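Local structure of beta-glucanase (Bacteroides thetaiotaomicron, 6EUG) at residues Y136-A144 with R154-N162. The protein probably hydrolyses beta-1,3-galactosidic bonds of arabinogalactan through its family 43 glycoside hydrolase domain, the part present here. Sequence-based numbering, arbitrary orientation.
Sequences YGPARAAVA and RFIRSGRVN. With GIM (glucoimidazole), chain B.
Ala-141 and Gly-159 form a hydrogen-bonded antiparallel pair, with Ala-141 N to Gly-159 O at 3.1 Å and Gly-159 N to Ala-141 O at 3.0 Å. Strands 140-144 and 154-159 run at 171° to each other as the two arms of a beta hairpin. Further along, Val-143 faces both Ile-156 and Arg-157, a classic beta bulge. Val-143 N donates to Arg-157 O, and Val-143 O accepts from Ile-156 N. Val-143 CG1 packs 4.1 Å from Ile-156 CB.

Past the strand end, Arg-160 reaches back to the loop before strand 140-146. Its chain is extended from CG to NE, which carries the guanidinium to two successive carbonyls. Arg-160 NE gives Pro-138 O a nearly straight bond of 2.9 Å (171°), from above the carbonyl plane. NH2 makes a weak, bent bond to Gly-137 O at the guanidinium edge. Arg-140 NH1 donates to Ser-158 OG at 3.0 Å, in the plane of the guanidinium. Ser-158 OG also bonds to Asp-102, so this hydroxyl links the arginine to the acidic residue. On the same sheet face as Ser-158, the Phe-155 ring meets Ala-142 edge-on, CE1 to CB 4.2 Å, and also meets the ring of His-101.

The loop that Arg-160 grips also carries Tyr-136, whose hydroxyl bonds to Glu-110 in the glucoimidazole pocket. The hairpin ends a four-stranded antiparallel sheet, a blade of the five-bladed beta-propeller of family 43. Strand 154-159 is outermost, while strand 140-146 pairs on its other side with strand 122-130.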
ATOM      1  N   TYR A 136     -10.421  11.375   7.804  1.00 18.07           N
ATOM      2  CA  TYR A 136      -9.055  10.961   7.415  1.00 17.18           C
ATOM      3  C   TYR A 136      -7.946  11.886   8.029  1.00 18.25           C
ATOM      4  O   TYR A 136      -6.796  11.889   7.581  1.00 17.96           O
ATOM      5  CB  TYR A 136      -8.945  10.859   5.869  1.00 19.92           C
ATOM      6  CG  TYR A 136      -9.600   9.620   5.251  1.00 19.20           C
ATOM      7  CD1 TYR A 136     -10.941   9.625   4.891  1.00 20.31           C
ATOM      8  CD2 TYR A 136      -8.865   8.460   4.995  1.00 19.03           C
ATOM      9  CE1 TYR A 136     -11.557   8.509   4.326  1.00 21.46           C
ATOM     10  CE2 TYR A 136      -9.472   7.332   4.440  1.00 20.67           C
ATOM     11  CZ  TYR A 136     -10.828   7.367   4.088  1.00 19.57           C
ATOM     12  OH  TYR A 136     -11.483   6.277   3.533  1.00 19.33           O
ATOM     13  N   GLY A 137      -8.287  12.648   9.059  1.00 18.32           N
ATOM     14  CA  GLY A 137      -7.341  13.508   9.766  1.00 17.50           C
ATOM     15  C   GLY A 137      -6.105  12.848  10.373  1.00 17.15           C
ATOM     16  O   GLY A 137      -5.001  13.288  10.109  1.00 17.46           O
ATOM     17  N   PRO A 138      -6.284  11.809  11.217  1.00 16.52           N
ATOM     18  CA  PRO A 138      -5.123  11.256  11.931  1.00 14.96           C
ATOM     19  C   PRO A 138      -3.938  10.734  11.091  1.00 13.70           C
ATOM     20  O   PRO A 138      -2.799  10.822  11.539  1.00 15.38           O
ATOM     21  CB  PRO A 138      -5.745  10.154  12.814  1.00 15.15           C
ATOM     22  CG  PRO A 138      -7.145  10.637  13.044  1.00 16.26           C
ATOM     23  CD  PRO A 138      -7.556  11.305  11.758  1.00 18.87           C
ATOM     24  N   ALA A 139      -4.215  10.127   9.925  1.00 14.14           N
ATOM     25  CA  ALA A 139      -3.205   9.663   8.985  1.00 14.27           C
ATOM     26  C   ALA A 139      -2.149   8.791   9.640  1.00 15.30           C
ATOM     27  O   ALA A 139      -0.953   9.126   9.614  1.00 14.13           O
ATOM     28  CB  ALA A 139      -2.577  10.857   8.240  1.00 16.98           C
ATOM     29  N   ARG A 140      -2.603   7.675  10.234  1.00 14.74           N
ATOM     30  CA  ARG A 140      -1.720   6.763  10.962  1.00 14.76           C
ATOM     31  C   ARG A 140      -1.432   5.427  10.236  1.00 13.83           C
ATOM     32  O   ARG A 140      -2.205   4.970   9.351  1.00 13.88           O
ATOM     33  CB  ARG A 140      -2.324   6.421  12.321  1.00 14.78           C
ATOM     34  CG  ARG A 140      -2.480   7.584  13.308  1.00 16.05           C
ATOM     35  CD  ARG A 140      -2.943   7.090  14.678  1.00 16.44           C
ATOM     36  NE  ARG A 140      -2.958   8.175  15.661  1.00 21.23           N
ATOM     37  CZ  ARG A 140      -3.056   8.015  16.974  1.00 21.84           C
ATOM     38  NH1 ARG A 140      -3.100   6.808  17.522  1.00 22.99           N
ATOM     39  NH2 ARG A 140      -3.103   9.083  17.759  1.00 26.39           N
ATOM     40  N   ALA A 141      -0.294   4.830  10.613  1.00 13.45           N
ATOM     41  CA  ALA A 141      -0.040   3.424  10.337  1.00 15.30           C
ATOM     42  C   ALA A 141      -0.200   2.649  11.632  1.00 15.58           C
ATOM     43  O   ALA A 141       0.206   3.117  12.689  1.00 16.10           O
ATOM     44  CB  ALA A 141       1.346   3.196   9.761  1.00 15.95           C
ATOM     45  N   ALA A 142      -0.772   1.467  11.519  1.00 14.90           N
ATOM     46  CA  ALA A 142      -0.916   0.537  12.664  1.00 14.50           C
ATOM     47  C   ALA A 142      -0.181  -0.785  12.426  1.00 16.24           C
ATOM     48  O   ALA A 142      -0.081  -1.223  11.289  1.00 15.38           O
ATOM     49  CB  ALA A 142      -2.377   0.274  12.919  1.00 16.24           C
ATOM     50  N   VAL A 143       0.221  -1.460  13.517  1.00 16.99           N
ATOM     51  CA  VAL A 143       0.934  -2.734  13.426  1.00 15.19           C
ATOM     52  C   VAL A 143       0.307  -3.764  14.394  1.00 14.48           C
ATOM     53  O   VAL A 143      -0.127  -3.431  15.500  1.00 15.57           O
ATOM     54  CB  VAL A 143       2.458  -2.563  13.656  1.00 15.33           C
ATOM     55  CG1 VAL A 143       2.797  -2.166  15.067  1.00 17.01           C
ATOM     56  CG2 VAL A 143       3.231  -3.831  13.303  1.00 16.57           C
ATOM     57  N   ALA A 144       0.202  -4.993  13.895  1.00 13.96           N
ATOM     58  CA  ALA A 144      -0.336  -6.132  14.632  1.00 14.63           C
ATOM     59  C   ALA A 144       0.485  -7.419  14.319  1.00 15.01           C
ATOM     60  O   ALA A 144       1.191  -7.454  13.319  1.00 15.33           O
ATOM     61  CB  ALA A 144      -1.812  -6.315  14.277  1.00 15.97           C
ATOM     62  N   ARG A 154      -2.949  -9.859  16.905  1.00 17.44           N
ATOM     63  CA  ARG A 154      -3.013  -9.001  18.102  1.00 16.20           C
ATOM     64  C   ARG A 154      -2.490  -7.573  17.776  1.00 15.81           C
ATOM     65  O   ARG A 154      -1.317  -7.403  17.428  1.00 17.00           O
ATOM     66  CB  ARG A 154      -2.200  -9.623  19.249  1.00 15.73           C
ATOM     67  CG  ARG A 154      -1.987  -8.710  20.468  1.00 19.74           C
ATOM     68  CD  ARG A 154      -1.269  -9.424  21.630  1.00 29.38           C
ATOM     69  NE  ARG A 154       0.049 -10.004  21.300  1.00 35.47           N
ATOM     70  CZ  ARG A 154       1.232  -9.361  21.273  1.00 37.73           C
ATOM     71  NH1 ARG A 154       1.344  -8.053  21.522  1.00 36.61           N
ATOM     72  NH2 ARG A 154       2.330 -10.049  20.980  1.00 41.52           N
ATOM     73  N   PHE A 155      -3.364  -6.564  17.935  1.00 16.28           N
ATOM     74  CA  PHE A 155      -2.998  -5.143  17.754  1.00 15.31           C
ATOM     75  C   PHE A 155      -1.909  -4.766  18.763  1.00 16.98           C
ATOM     76  O   PHE A 155      -1.987  -5.149  19.954  1.00 17.13           O
ATOM     77  CB  PHE A 155      -4.235  -4.211  17.958  1.00 17.43           C
ATOM     78  CG  PHE A 155      -3.909  -2.738  17.991  1.00 18.05           C
ATOM     79  CD1 PHE A 155      -3.790  -2.018  16.807  1.00 18.51           C
ATOM     80  CD2 PHE A 155      -3.702  -2.058  19.196  1.00 20.78           C
ATOM     81  CE1 PHE A 155      -3.474  -0.668  16.814  1.00 20.32           C
ATOM     82  CE2 PHE A 155      -3.365  -0.703  19.205  1.00 18.10           C
ATOM     83  CZ  PHE A 155      -3.260   0.003  18.015  1.00 17.89           C
ATOM     84  N   ILE A 156      -0.897  -4.056  18.281  1.00 16.60           N
ATOM     85  CA  ILE A 156       0.180  -3.532  19.141  1.00 16.59           C
ATOM     86  C   ILE A 156       0.057  -2.034  19.358  1.00 18.48           C
ATOM     87  O   ILE A 156      -0.040  -1.594  20.483  1.00 20.19           O
ATOM     88  CB  ILE A 156       1.589  -3.878  18.613  1.00 19.08           C
ATOM     89  CG1 ILE A 156       1.759  -5.385  18.485  1.00 19.87           C
ATOM     90  CG2 ILE A 156       2.651  -3.295  19.534  1.00 20.26           C
ATOM     91  CD1 ILE A 156       3.022  -5.802  17.757  1.00 23.65           C
ATOM     92  N   ARG A 157       0.171  -1.235  18.297  1.00 17.14           N
ATOM     93  CA  ARG A 157       0.130   0.232  18.434  1.00 18.58           C
ATOM     94  C   ARG A 157      -0.079   0.900  17.065  1.00 16.16           C
ATOM     95  O   ARG A 157      -0.048   0.211  16.036  1.00 16.18           O
ATOM     96  CB  ARG A 157       1.408   0.758  19.110  1.00 20.84           C
ATOM     97  CG  ARG A 157       2.628   0.749  18.203  1.00 20.92           C
ATOM     98  CD  ARG A 157       3.903   1.291  18.842  1.00 25.32           C
ATOM     99  NE  ARG A 157       4.417   0.354  19.854  1.00 33.78           N
ATOM    100  CZ  ARG A 157       5.269  -0.671  19.666  1.00 36.13           C
ATOM    101  NH1 ARG A 157       5.603  -1.416  20.728  1.00 37.59           N
ATOM    102  NH2 ARG A 157       5.774  -1.004  18.467  1.00 31.15           N
ATOM    103  N   SER A 158      -0.388   2.202  17.099  1.00 13.58           N
ATOM    104  CA  SER A 158      -0.570   3.014  15.885  1.00 15.67           C
ATOM    105  C   SER A 158       0.038   4.383  16.104  1.00 16.51           C
ATOM    106  O   SER A 158       0.240   4.831  17.254  1.00 17.50           O
ATOM    107  CB  SER A 158      -2.055   3.144  15.483  1.00 19.34           C
ATOM    108  OG  SER A 158      -2.777   4.077  16.300  1.00 17.59           O
ATOM    109  N   GLY A 159       0.335   5.070  15.005  1.00 16.17           N
ATOM    110  CA  GLY A 159       0.877   6.407  15.118  1.00 16.45           C
ATOM    111  C   GLY A 159       1.321   6.942  13.767  1.00 16.10           C
ATOM    112  O   GLY A 159       1.391   6.199  12.786  1.00 16.46           O
ATOM    113  N   ARG A 160       1.629   8.238  13.738  1.00 15.44           N
ATOM    114  CA  ARG A 160       2.378   8.838  12.643  1.00 16.00           C
ATOM    115  C   ARG A 160       3.849   8.372  12.753  1.00 15.88           C
ATOM    116  O   ARG A 160       4.288   7.829  13.809  1.00 18.45           O
ATOM    117  CB  ARG A 160       2.222  10.376  12.614  1.00 16.72           C
ATOM    118  CG  ARG A 160       0.824  10.881  12.229  1.00 17.41           C
ATOM    119  CD  ARG A 160       0.750  12.386  12.024  1.00 16.76           C
ATOM    120  NE  ARG A 160      -0.599  12.771  11.594  1.00 16.90           N
ATOM    121  CZ  ARG A 160      -0.995  13.996  11.287  1.00 18.13           C
ATOM    122  NH1 ARG A 160      -0.160  15.011  11.373  1.00 18.39           N
ATOM    123  NH2 ARG A 160      -2.240  14.215  10.878  1.00 18.85           N
ATOM    124  N   VAL A 161       4.613   8.598  11.697  1.00 16.45           N
ATOM    125  CA  VAL A 161       5.893   7.904  11.513  1.00 15.56           C
ATOM    126  C   VAL A 161       7.127   8.741  11.876  1.00 16.68           C
ATOM    127  O   VAL A 161       7.289   9.858  11.397  1.00 15.76           O
ATOM    128  CB  VAL A 161       6.030   7.368  10.072  1.00 14.77           C
ATOM    129  CG1 VAL A 161       7.303   6.546   9.912  1.00 14.44           C
ATOM    130  CG2 VAL A 161       4.798   6.542   9.640  1.00 16.42           C
ATOM    131  N   ASN A 162       8.017   8.148  12.690  1.00 17.21           N
ATOM    132  CA  ASN A 162       9.326   8.721  13.030  1.00 17.08           C
ATOM    133  C   ASN A 162       9.282  10.147  13.653  1.00 16.75           C
ATOM    134  O   ASN A 162       9.961  11.059  13.154  1.00 16.28           O
ATOM    135  CB  ASN A 162      10.298   8.689  11.822  1.00 19.92           C
ATOM    136  CG  ASN A 162      10.803   7.290  11.470  1.00 19.01           C
ATOM    137  OD1 ASN A 162      10.830   6.911  10.265  1.00 20.89           O
ATOM    138  ND2 ASN A 162      11.215   6.518  12.476  1.00 13.88           N
TER
HETATM  139  C1  GIM B 401      -8.005   6.743  -1.964  1.00 21.19           C
HETATM  140  C2  GIM B 401      -7.216   5.574  -1.515  1.00 20.81           C
HETATM  141  N10 GIM B 401      -9.295   6.987  -1.671  1.00 23.02           N
HETATM  142  C3  GIM B 401      -8.165   4.480  -0.991  1.00 20.85           C
HETATM  143  C4  GIM B 401      -9.244   5.134  -0.078  1.00 23.02           C
HETATM  144  C5  GIM B 401     -10.161   6.053  -0.900  1.00 22.59           C
HETATM  145  C6  GIM B 401     -11.179   6.806  -0.046  1.00 24.67           C
HETATM  146  C7  GIM B 401      -8.519   8.668  -2.892  1.00 24.58           C
HETATM  147  C8  GIM B 401      -9.636   8.169  -2.253  1.00 24.10           C
HETATM  148  N1  GIM B 401      -7.523   7.772  -2.704  1.00 21.48           N
HETATM  149  O3  GIM B 401      -7.440   3.507  -0.223  1.00 20.77           O
HETATM  150  O2  GIM B 401      -6.287   5.213  -2.572  1.00 21.37           O
HETATM  151  O4  GIM B 401      -8.689   5.869   1.043  1.00 21.23           O
HETATM  152  O6  GIM B 401     -10.527   7.771   0.774  1.00 28.24           O